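PDB 4GBM: CurM Sulfotransferase, which probably transfers a sulfo group from PAPS to a polyketide intermediate in the curacin pathway and here holds the spent nucleotide PAP. Local coordinates for residues I34-S40 / L132-P138; K158-L162 / I204-L208; H165-E171 / K285-L291. The protein carries 2 engineered substitutions. All coordinates share one frame. Residue numbers count along the deposited sequence, not the author numbering.

How the interactions relate
Interactions 1 and 2 build the core of this P-loop-type α/β fold, and interaction 3 lies toward its periphery, near the nucleotide. Strand 35-39 pairs with 132-136 on one edge (interaction 1) and with 158-163 on the other; helix 189-208 packs on the latter strand (interaction 2). The centres of interactions 1 and 2 are about 10 Å apart, and Phe36 O and Ile160 N, 2.8 Å apart, probably join them by a hydrogen bond. Along the chain interaction 1 closes before the others open, whereas 2 and 3 cross: helix 166-175 follows strand 158-163 and precedes helix 189-208. Interaction 3, its centre about 24 Å from that of interaction 1 and about 22 Å from that of interaction 2, fastens the loop 285-291 to helix 166-175 beside bound PAP.

Interaction 1: residues I34-S40 / L132-P138; sequences IIFILSS and LLVDKSP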
loop_
_atom_site.group_PDB
_atom_site.type_symbol
_atom_site.label_atom_id
_atom_site.label_comp_id
_atom_site.label_asym_id
_atom_site.label_seq_id
_atom_site.Cartn_x
_atom_site.Cartn_y
_atom_site.Cartn_z
ATOM N N ILE A 34 -7.357 5.801 11.170
ATOM C CA ILE A 34 -6.486 6.269 10.094
ATOM C C ILE A 34 -7.055 5.819 8.756
ATOM O O ILE A 34 -8.198 5.367 8.684
ATOM C CB ILE A 34 -5.010 5.818 10.285
ATOM C CG1 ILE A 34 -4.873 4.288 10.252
ATOM C CG2 ILE A 34 -4.434 6.422 11.579
ATOM C CD1 ILE A 34 -3.427 3.807 10.142
ATOM N N ILE A 35 -6.272 5.990 7.697
ATOM C CA ILE A 35 -6.668 5.536 6.367
ATOM C C ILE A 35 -5.721 4.422 5.940
ATOM O O ILE A 35 -4.506 4.582 6.022
ATOM C CB ILE A 35 -6.596 6.696 5.354
ATOM C CG1 ILE A 35 -7.549 7.817 5.780
ATOM C CG2 ILE A 35 -6.918 6.196 3.934
ATOM C CD1 ILE A 35 -7.194 9.194 5.189
ATOM N N PHE A 36 -6.278 3.287 5.514
ATOM C CA PHE A 36 -5.467 2.190 4.963
ATOM C C PHE A 36 -5.671 2.057 3.464
ATOM O O PHE A 36 -6.790 2.229 2.972
ATOM C CB PHE A 36 -5.833 0.855 5.616
ATOM C CG PHE A 36 -5.390 0.733 7.043
ATOM C CD1 PHE A 36 -4.083 0.364 7.352
ATOM C CD2 PHE A 36 -6.279 0.979 8.085
ATOM C CE1 PHE A 36 -3.670 0.248 8.680
ATOM C CE2 PHE A 36 -5.879 0.867 9.418
ATOM C CZ PHE A 36 -4.575 0.494 9.718
ATOM N N ILE A 37 -4.595 1.767 2.734
ATOM C CA ILE A 37 -4.735 1.355 1.332
ATOM C C ILE A 37 -4.442 -0.139 1.273
ATOM O O ILE A 37 -3.331 -0.572 1.586
ATOM C CB ILE A 37 -3.796 2.117 0.359
ATOM C CG1 ILE A 37 -4.142 3.610 0.332
ATOM C CG2 ILE A 37 -3.906 1.521 -1.058
ATOM C CD1 ILE A 37 -3.099 4.501 -0.368
ATOM N N LEU A 38 -5.452 -0.917 0.895
ATOM C CA LEU A 38 -5.312 -2.371 0.778
ATOM C C LEU A 38 -5.316 -2.800 -0.675
ATOM O O LEU A 38 -6.184 -2.389 -1.455
ATOM C CB LEU A 38 -6.456 -3.083 1.499
ATOM C CG LEU A 38 -6.681 -2.744 2.973
ATOM C CD1 LEU A 38 -7.827 -3.575 3.504
ATOM C CD2 LEU A 38 -5.417 -2.948 3.810
ATOM N N SER A 39 -4.364 -3.650 -1.040
ATOM C CA SER A 39 -4.300 -4.128 -2.418
ATOM C C SER A 39 -3.408 -5.330 -2.559
ATOM O O SER A 39 -2.614 -5.639 -1.672
ATOM C CB SER A 39 -3.747 -3.028 -3.342
ATOM O OG SER A 39 -2.370 -2.812 -3.080
ATOM N N SER A 40 -3.552 -6.005 -3.690
ATOM C CA SER A 40 -2.575 -6.986 -4.149
ATOM C C SER A 40 -1.303 -6.239 -4.555
ATOM O O SER A 40 -1.368 -5.061 -4.916
ATOM C CB SER A 40 -3.149 -7.748 -5.351
ATOM O OG SER A 40 -2.151 -8.448 -6.078
ATOM N N LEU A 132 -3.989 13.361 8.735
ATOM C CA LEU A 132 -4.359 11.953 8.888
ATOM C C LEU A 132 -3.348 11.046 8.196
ATOM O O LEU A 132 -2.985 11.274 7.045
ATOM C CB LEU A 132 -5.738 11.668 8.275
ATOM C CG LEU A 132 -7.031 12.225 8.884
ATOM C CD1 LEU A 132 -8.198 11.717 8.044
ATOM C CD2 LEU A 132 -7.218 11.824 10.347
ATOM N N LEU A 133 -2.925 9.997 8.895
ATOM C CA LEU A 133 -2.005 9.017 8.330
ATOM C C LEU A 133 -2.683 8.138 7.286
ATOM O O LEU A 133 -3.792 7.649 7.500
ATOM C CB LEU A 133 -1.431 8.141 9.446
ATOM C CG LEU A 133 -0.433 7.057 9.046
ATOM C CD1 LEU A 133 0.837 7.669 8.479
ATOM C CD2 LEU A 133 -0.101 6.205 10.260
ATOM N N VAL A 134 -2.011 7.989 6.148
ATOM C CA VAL A 134 -2.361 7.012 5.122
ATOM C C VAL A 134 -1.335 5.906 5.207
ATOM O O VAL A 134 -0.138 6.131 4.997
ATOM C CB VAL A 134 -2.328 7.627 3.710
ATOM C CG1 VAL A 134 -2.651 6.562 2.670
ATOM C CG2 VAL A 134 -3.292 8.805 3.609
ATOM N N ASP A 135 -1.811 4.711 5.533
ATOM C CA ASP A 135 -0.953 3.554 5.752
ATOM C C ASP A 135 -1.186 2.538 4.627
ATOM O O ASP A 135 -2.219 1.872 4.578
ATOM C CB ASP A 135 -1.243 2.954 7.137
ATOM C CG ASP A 135 -0.250 1.881 7.532
ATOM O OD1 ASP A 135 -0.126 1.615 8.748
ATOM O OD2 ASP A 135 0.403 1.307 6.638
ATOM N N LYS A 136 -0.206 2.434 3.724
ATOM C CA LYS A 136 -0.276 1.548 2.555
ATOM C C LYS A 136 0.786 0.451 2.594
ATOM O O LYS A 136 1.971 0.735 2.786
ATOM C CB LYS A 136 -0.080 2.366 1.264
ATOM C CG LYS A 136 -0.248 1.562 -0.056
ATOM C CD LYS A 136 1.039 0.813 -0.519
ATOM C CE LYS A 136 2.033 1.749 -1.210
ATOM N NZ LYS A 136 3.100 0.931 -1.876
ATOM N N SER A 137 0.356 -0.793 2.385
ATOM C CA SER A 137 1.276 -1.900 2.090
ATOM C C SER A 137 0.518 -3.048 1.436
ATOM O O SER A 137 -0.492 -3.494 1.973
ATOM C CB SER A 137 1.978 -2.428 3.347
ATOM O OG SER A 137 2.792 -3.545 3.019
ATOM N N PRO A 138 1.011 -3.554 0.292
ATOM C CA PRO A 138 0.334 -4.707 -0.307
ATOM C C PRO A 138 0.442 -5.972 0.544
ATOM O O PRO A 138 -0.363 -6.900 0.387
ATOM C CB PRO A 138 1.065 -4.894 -1.643
ATOM C CG PRO A 138 1.630 -3.581 -1.954
ATOM C CD PRO A 138 2.020 -2.982 -0.615
HETATM O O HOH W 1 -2.681 -4.920 1.185
#
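Residues 34-40 and 132-138 form the centre of the parallel sheet of a P-loop α/β fold, strand 35-39 leading into the P-loop and helix 45-53. The strands run at 18° to each other with axes 4.6 Å apart. Their hydrogen bonds zigzag: Ile35 N to Leu133 O (3.0 Å), Asp135 N to Ile35 O (2.7 Å) and Ile37 N to Asp135 O (3.0 Å). On the face toward helix 45-53, Val134 fills the notch between two isoleucines: its CG2 lies 4.2 Å from Ile35 CD1 and its CG1 3.7 Å from Ile37 CD1. Beta-branched side chains suit this place, being broad near the backbone and stiff enough to interlock. Ile35 CD1 also meets Leu132 CD1 (3.9 Å), while Ile37 CB rests against Lys136 CG (3.6 Å). The stem of Lys136 thus serves as apolar filling, and its NZ leads away to a salt bridge with Glu63 and hydrogen bonds with Ser45 and Thr46. On the other face, Asp135 occupies a hollow between Ile34, whose CD1 is 3.8 Å from Asp135 CB, and Phe36, whose CE1 is 3.8 Å from Asp135 OD1. A buried carboxylate is tolerable here because Tyr121 and Tyr140 hydrogen-bond to it; Phe36 turns its ring to Tyr159. Past Ile37 direct backbone bonding stops. The Pro138 ring lies by Ser39, CG to OG 4.2 Å, and a water fills the gap, accepting from Ser39 N at 3.1 Å and donating to Ser137 O at 2.7 Å.

Interaction 2: residues K158-L162 / I204-L208; sequences KYIYL and ILNFL
Residues 158-162 are an extended strand, and 204-208 the last turn of a helix, with Leu208 N bonded to Ile204 O at 2.8 Å. The axes approach to 10.8 Å with directions at 153°, nearly antiparallel; the nearest CA pairs are Tyr161-Ile204 (7.7 Å) and Tyr159-Leu208 (8.3 Å). Aromatic contacts come first. Tyr159 (chi1 m) offers its ring face to the edge of Phe207 (chi1 t): a T-shaped pair, centroids 5.2 Å apart, planes at 79°. Tyr161 (chi1 t) receives Ile204 CG2 over its face, a CH-pi contact 3.5 Å from the centroid. This is the helix-on-sheet layer of a β-α-β crossover, since the chain passes from strand 158-163 through helices 166-175 and 189-208 to the parallel neighbouring strand 216-220. Aliphatic packing fills the rest: Leu208 (mt) is a wedge between the two tyrosines, CD2 3.9 Å from Tyr159 CB and CD1 3.8 Å from Tyr161 CB, and Leu205 CD2 lies 3.9 Å from Tyr161 CE2. Tyrosine suits both places because its hydroxyl finds polar partners, Glu151 for Tyr159 and Asn201 for Tyr161.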
loop_
_atom_site.group_PDB
_atom_site.type_symbol
_atom_site.label_atom_id
_atom_site.label_comp_id
_atom_site.label_asym_id
_atom_site.label_seq_id
_atom_site.Cartn_x
_atom_site.Cartn_y
_atom_site.Cartn_z
ATOM N N LYS A 158 -10.735 4.198 7.853
ATOM C CA LYS A 158 -11.286 4.056 6.515
ATOM C C LYS A 158 -10.342 3.230 5.653
ATOM O O LYS A 158 -9.119 3.304 5.800
ATOM C CB LYS A 158 -11.527 5.425 5.882
ATOM C CG LYS A 158 -12.763 6.125 6.422
ATOM C CD LYS A 158 -13.011 7.433 5.687
ATOM C CE LYS A 158 -14.280 8.112 6.177
ATOM N NZ LYS A 158 -14.186 8.540 7.601
ATOM N N TYR A 159 -10.933 2.437 4.769
ATOM C CA TYR A 159 -10.189 1.522 3.914
ATOM C C TYR A 159 -10.407 1.823 2.452
ATOM O O TYR A 159 -11.543 1.840 1.972
ATOM C CB TYR A 159 -10.616 0.088 4.215
ATOM C CG TYR A 159 -10.217 -0.323 5.595
ATOM C CD1 TYR A 159 -8.979 -0.911 5.828
ATOM C CD2 TYR A 159 -11.066 -0.113 6.682
ATOM C CE1 TYR A 159 -8.593 -1.282 7.104
ATOM C CE2 TYR A 159 -10.689 -0.479 7.966
ATOM C CZ TYR A 159 -9.455 -1.071 8.167
ATOM O OH TYR A 159 -9.076 -1.439 9.426
ATOM N N ILE A 160 -9.303 2.080 1.756
ATOM C CA ILE A 160 -9.319 2.210 0.307
ATOM C C ILE A 160 -8.893 0.869 -0.275
ATOM O O ILE A 160 -7.763 0.427 -0.049
ATOM C CB ILE A 160 -8.343 3.302 -0.164
ATOM C CG1 ILE A 160 -8.679 4.652 0.474
ATOM C CG2 ILE A 160 -8.342 3.404 -1.698
ATOM C CD1 ILE A 160 -7.549 5.682 0.312
ATOM N N TYR A 161 -9.795 0.232 -1.025
ATOM C CA TYR A 161 -9.523 -1.061 -1.638
ATOM C C TYR A 161 -9.164 -0.821 -3.091
ATOM O O TYR A 161 -10.030 -0.493 -3.908
ATOM C CB TYR A 161 -10.751 -1.973 -1.493
ATOM C CG TYR A 161 -10.664 -3.342 -2.148
ATOM C CD1 TYR A 161 -9.434 -3.966 -2.406
ATOM C CD2 TYR A 161 -11.830 -4.029 -2.477
ATOM C CE1 TYR A 161 -9.385 -5.229 -3.001
ATOM C CE2 TYR A 161 -11.794 -5.289 -3.066
ATOM C CZ TYR A 161 -10.571 -5.885 -3.318
ATOM O OH TYR A 161 -10.552 -7.114 -3.912
ATOM N N LEU A 162 -7.871 -0.944 -3.382
ATOM C CA LEU A 162 -7.335 -0.726 -4.725
ATOM C C LEU A 162 -7.202 -2.066 -5.441
ATOM O O LEU A 162 -6.559 -2.983 -4.930
ATOM C CB LEU A 162 -5.980 -0.016 -4.630
ATOM C CG LEU A 162 -5.201 0.215 -5.926
ATOM C CD1 LEU A 162 -5.948 1.132 -6.905
ATOM C CD2 LEU A 162 -3.832 0.782 -5.590
ATOM N N ILE A 204 -9.032 -9.471 1.310
ATOM C CA ILE A 204 -9.611 -8.128 1.432
ATOM C C ILE A 204 -11.136 -8.176 1.360
ATOM O O ILE A 204 -11.825 -7.567 2.184
ATOM C CB ILE A 204 -9.069 -7.158 0.375
ATOM C CG1 ILE A 204 -7.566 -6.948 0.569
ATOM C CG2 ILE A 204 -9.775 -5.801 0.510
ATOM C CD1 ILE A 204 -6.864 -6.358 -0.645
ATOM N N LEU A 205 -11.662 -8.906 0.378
ATOM C CA LEU A 205 -13.109 -9.065 0.245
ATOM C C LEU A 205 -13.734 -9.617 1.520
ATOM O O LEU A 205 -14.755 -9.091 1.998
ATOM C CB LEU A 205 -13.443 -9.958 -0.954
ATOM C CG LEU A 205 -13.166 -9.310 -2.315
ATOM C CD1 LEU A 205 -13.103 -10.362 -3.420
ATOM C CD2 LEU A 205 -14.233 -8.268 -2.612
ATOM N N ASN A 206 -13.126 -10.667 2.072
ATOM C CA ASN A 206 -13.610 -11.269 3.318
ATOM C C ASN A 206 -13.587 -10.287 4.487
ATOM O O ASN A 206 -14.547 -10.198 5.250
ATOM C CB ASN A 206 -12.799 -12.521 3.670
ATOM C CG ASN A 206 -13.060 -13.685 2.723
ATOM O OD1 ASN A 206 -13.994 -13.659 1.924
ATOM N ND2 ASN A 206 -12.221 -14.711 2.808
ATOM N N PHE A 207 -12.479 -9.564 4.621
ATOM C CA PHE A 207 -12.303 -8.595 5.694
ATOM C C PHE A 207 -13.317 -7.449 5.595
ATOM O O PHE A 207 -14.007 -7.119 6.567
ATOM C CB PHE A 207 -10.861 -8.079 5.647
ATOM C CG PHE A 207 -10.588 -6.903 6.529
ATOM C CD1 PHE A 207 -10.537 -7.044 7.918
ATOM C CD2 PHE A 207 -10.327 -5.660 5.967
ATOM C CE1 PHE A 207 -10.264 -5.955 8.740
ATOM C CE2 PHE A 207 -10.052 -4.557 6.780
ATOM C CZ PHE A 207 -10.018 -4.708 8.171
ATOM N N LEU A 208 -13.428 -6.877 4.403
ATOM C CA LEU A 208 -14.305 -5.729 4.207
ATOM C C LEU A 208 -15.783 -6.082 4.286
ATOM O O LEU A 208 -16.611 -5.217 4.604
ATOM C CB LEU A 208 -13.981 -5.017 2.891
ATOM C CG LEU A 208 -12.612 -4.332 2.819
ATOM C CD1 LEU A 208 -12.459 -3.671 1.470
ATOM C CD2 LEU A 208 -12.419 -3.306 3.935
#

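Interaction 3: residues H165-E171 / K285-L291; sequences HPYSVIE and KWKTIQL
Trp286, Leu291 and Tyr167 lose most surface here, each more than 80 Å². Residues 166-171 are helical; His165 precedes them as N-cap, its ND1 accepting from Tyr167 N at 3.0 Å. Residues 285-287 have helical angles, Thr288 N and Ile289 N both bond to Lys285 O (3.1 and 3.0 Å), and 289-291 are extended. Trp286 and Tyr167 stand closest, CA to CA 5.3 Å. Trp286 (chi1 p) lays its five-membered ring on the His165 ring in an offset stack, centroids 4.2 Å apart, planes at 7°; its CB also lies 3.4 Å from the His165 centroid. The flat indole suits this imidazole, whose NE2 bonds Glu309 O. Tyr167 (chi1 m) brings CB within 4.0 Å of Trp286 CB and 4.1 Å of Ile289 CG2; its hydroxyl bonds Pro311 O. Leu291 (mt) spans one helical turn, CD1 3.8 Å from Tyr167 CD1 and CD2 3.8 Å from Ile170 CG2. Ile289 CD1 reaches Glu171 CB (3.7 Å). A water donates to Glu171 OE2 (2.9 Å) and accepts from Lys285 NZ (2.8 Å); Glu171 also salt-bridges Arg175. With Lys285's side chain about 4 Å from bound PAP (nearest atoms), this is the loop between helices 228-239 and 297-305, packed on helix 166-175's N-terminal part beside a sulfotransferase nucleotide site.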
loop_
_atom_site.group_PDB
_atom_site.type_symbol
_atom_site.label_atom_id
_atom_site.label_comp_id
_atom_site.label_asym_id
_atom_site.label_seq_id
_atom_site.Cartn_x
_atom_site.Cartn_y
_atom_site.Cartn_z
ATOM N N HIS A 165 -6.596 -5.412 -12.740
ATOM C CA HIS A 165 -6.900 -6.610 -13.502
ATOM C C HIS A 165 -5.866 -7.700 -13.209
ATOM O O HIS A 165 -4.663 -7.421 -13.180
ATOM C CB HIS A 165 -6.893 -6.287 -14.995
ATOM C CG HIS A 165 -7.533 -7.341 -15.844
ATOM N ND1 HIS A 165 -6.927 -8.550 -16.125
ATOM C CD2 HIS A 165 -8.725 -7.357 -16.486
ATOM C CE1 HIS A 165 -7.729 -9.272 -16.889
ATOM N NE2 HIS A 165 -8.823 -8.569 -17.125
ATOM N N PRO A 166 -6.323 -8.943 -13.007
ATOM C CA PRO A 166 -5.370 -10.005 -12.673
ATOM C C PRO A 166 -4.282 -10.241 -13.739
ATOM O O PRO A 166 -3.151 -10.573 -13.385
ATOM C CB PRO A 166 -6.266 -11.251 -12.515
ATOM C CG PRO A 166 -7.516 -10.916 -13.285
ATOM C CD PRO A 166 -7.710 -9.446 -13.059
ATOM N N TYR A 167 -4.605 -10.073 -15.021
ATOM C CA TYR A 167 -3.595 -10.291 -16.073
ATOM C C TYR A 167 -2.436 -9.313 -15.897
ATOM O O TYR A 167 -1.264 -9.686 -16.026
ATOM C CB TYR A 167 -4.184 -10.097 -17.470
ATOM C CG TYR A 167 -5.117 -11.163 -17.994
ATOM C CD1 TYR A 167 -5.587 -12.210 -17.187
ATOM C CD2 TYR A 167 -5.568 -11.095 -19.313
ATOM C CE1 TYR A 167 -6.467 -13.168 -17.698
ATOM C CE2 TYR A 167 -6.447 -12.041 -19.827
ATOM C CZ TYR A 167 -6.889 -13.072 -19.016
ATOM O OH TYR A 167 -7.754 -14.004 -19.532
ATOM N N SER A 168 -2.770 -8.057 -15.598
ATOM C CA SER A 168 -1.770 -7.006 -15.435
ATOM C C SER A 168 -0.902 -7.272 -14.214
ATOM O O SER A 168 0.324 -7.124 -14.271
ATOM C CB SER A 168 -2.454 -5.644 -15.315
ATOM O OG SER A 168 -3.277 -5.392 -16.439
ATOM N N VAL A 169 -1.539 -7.657 -13.109
ATOM C CA VAL A 169 -0.807 -7.946 -11.883
ATOM C C VAL A 169 0.111 -9.149 -12.077
ATOM O O VAL A 169 1.270 -9.110 -11.675
ATOM C CB VAL A 169 -1.760 -8.173 -10.697
ATOM C CG1 VAL A 169 -1.006 -8.734 -9.485
ATOM C CG2 VAL A 169 -2.436 -6.852 -10.327
ATOM N N ILE A 170 -0.402 -10.194 -12.722
ATOM C CA ILE A 170 0.384 -11.415 -12.928
ATOM C C ILE A 170 1.612 -11.154 -13.809
ATOM O O ILE A 170 2.728 -11.553 -13.455
ATOM C CB ILE A 170 -0.481 -12.572 -13.465
ATOM C CG1 ILE A 170 -1.442 -13.040 -12.370
ATOM C CG2 ILE A 170 0.400 -13.749 -13.908
ATOM C CD1 ILE A 170 -2.623 -13.851 -12.895
ATOM N N GLU A 171 1.412 -10.458 -14.929
ATOM C CA GLU A 171 2.517 -10.148 -15.836
ATOM C C GLU A 171 3.596 -9.354 -15.107
ATOM O O GLU A 171 4.791 -9.630 -15.258
ATOM C CB GLU A 171 2.003 -9.367 -17.051
ATOM C CG GLU A 171 3.041 -9.103 -18.142
ATOM C CD GLU A 171 3.906 -7.868 -17.889
ATOM O OE1 GLU A 171 3.476 -6.965 -17.153
ATOM O OE2 GLU A 171 5.027 -7.806 -18.440
ATOM N N LYS A 285 -3.377 -2.845 -20.502
ATOM C CA LYS A 285 -2.426 -3.913 -20.834
ATOM C C LYS A 285 -3.066 -5.294 -20.808
ATOM O O LYS A 285 -2.690 -6.165 -21.591
ATOM C CB LYS A 285 -1.207 -3.856 -19.918
ATOM C CG LYS A 285 -0.300 -2.677 -20.264
ATOM C CD LYS A 285 0.810 -2.485 -19.247
ATOM C CE LYS A 285 1.940 -3.479 -19.450
ATOM N NZ LYS A 285 3.154 -3.013 -18.720
ATOM N N TRP A 286 -4.055 -5.469 -19.937
ATOM C CA TRP A 286 -4.774 -6.739 -19.823
ATOM C C TRP A 286 -5.471 -7.162 -21.119
ATOM O O TRP A 286 -5.754 -8.345 -21.307
ATOM C CB TRP A 286 -5.790 -6.686 -18.678
ATOM C CG TRP A 286 -6.860 -5.650 -18.861
ATOM C CD1 TRP A 286 -6.825 -4.351 -18.423
ATOM C CD2 TRP A 286 -8.124 -5.811 -19.527
ATOM N NE1 TRP A 286 -7.980 -3.705 -18.767
ATOM C CE2 TRP A 286 -8.796 -4.569 -19.449
ATOM C CE3 TRP A 286 -8.753 -6.881 -20.185
ATOM C CZ2 TRP A 286 -10.065 -4.364 -19.999
ATOM C CZ3 TRP A 286 -10.020 -6.677 -20.732
ATOM C CH2 TRP A 286 -10.659 -5.422 -20.639
ATOM N N LYS A 287 -5.749 -6.205 -22.004
ATOM C CA LYS A 287 -6.419 -6.518 -23.264
ATOM C C LYS A 287 -5.530 -7.321 -24.205
ATOM O O LYS A 287 -6.033 -8.000 -25.099
ATOM C CB LYS A 287 -6.915 -5.248 -23.960
ATOM C CG LYS A 287 -8.022 -4.521 -23.209
ATOM C CD LYS A 287 -8.463 -3.268 -23.958
ATOM C CE LYS A 287 -9.458 -2.468 -23.134
ATOM N NZ LYS A 287 -9.827 -1.181 -23.794
ATOM N N THR A 288 -4.216 -7.244 -24.006
ATOM C CA THR A 288 -3.275 -7.903 -24.919
ATOM C C THR A 288 -2.299 -8.867 -24.251
ATOM O O THR A 288 -1.633 -9.643 -24.946
ATOM C CB THR A 288 -2.471 -6.885 -25.769
ATOM O OG1 THR A 288 -1.821 -5.944 -24.909
ATOM C CG2 THR A 288 -3.383 -6.154 -26.753
ATOM N N ILE A 289 -2.215 -8.826 -22.919
ATOM C CA ILE A 289 -1.357 -9.744 -22.185
ATOM C C ILE A 289 -1.782 -11.185 -22.471
ATOM O O ILE A 289 -2.968 -11.525 -22.393
ATOM C CB ILE A 289 -1.367 -9.452 -20.661
ATOM C CG1 ILE A 289 -0.507 -8.220 -20.362
ATOM C CG2 ILE A 289 -0.851 -10.651 -19.872
ATOM C CD1 ILE A 289 -0.690 -7.650 -18.967
ATOM N N GLN A 290 -0.804 -12.011 -22.827
ATOM C CA GLN A 290 -1.028 -13.431 -23.057
ATOM C C GLN A 290 -0.313 -14.245 -21.991
ATOM O O GLN A 290 0.914 -14.370 -22.009
ATOM C CB GLN A 290 -0.549 -13.833 -24.456
ATOM C CG GLN A 290 -1.328 -13.168 -25.583
ATOM C CD GLN A 290 -2.814 -13.485 -25.535
ATOM O OE1 GLN A 290 -3.212 -14.646 -25.402
ATOM N NE2 GLN A 290 -3.642 -12.450 -25.644
ATOM N N LEU A 291 -1.080 -14.776 -21.046
ATOM C CA LEU A 291 -0.522 -15.639 -20.013
ATOM C C LEU A 291 -0.416 -17.064 -20.556
ATOM O O LEU A 291 -1.152 -17.425 -21.478
ATOM C CB LEU A 291 -1.376 -15.589 -18.741
ATOM C CG LEU A 291 -1.542 -14.219 -18.065
ATOM C CD1 LEU A 291 -2.443 -14.361 -16.855
ATOM C CD2 LEU A 291 -0.204 -13.622 -17.654
HETATM O O HOH W 2 4.837 -5.093 -19.569
#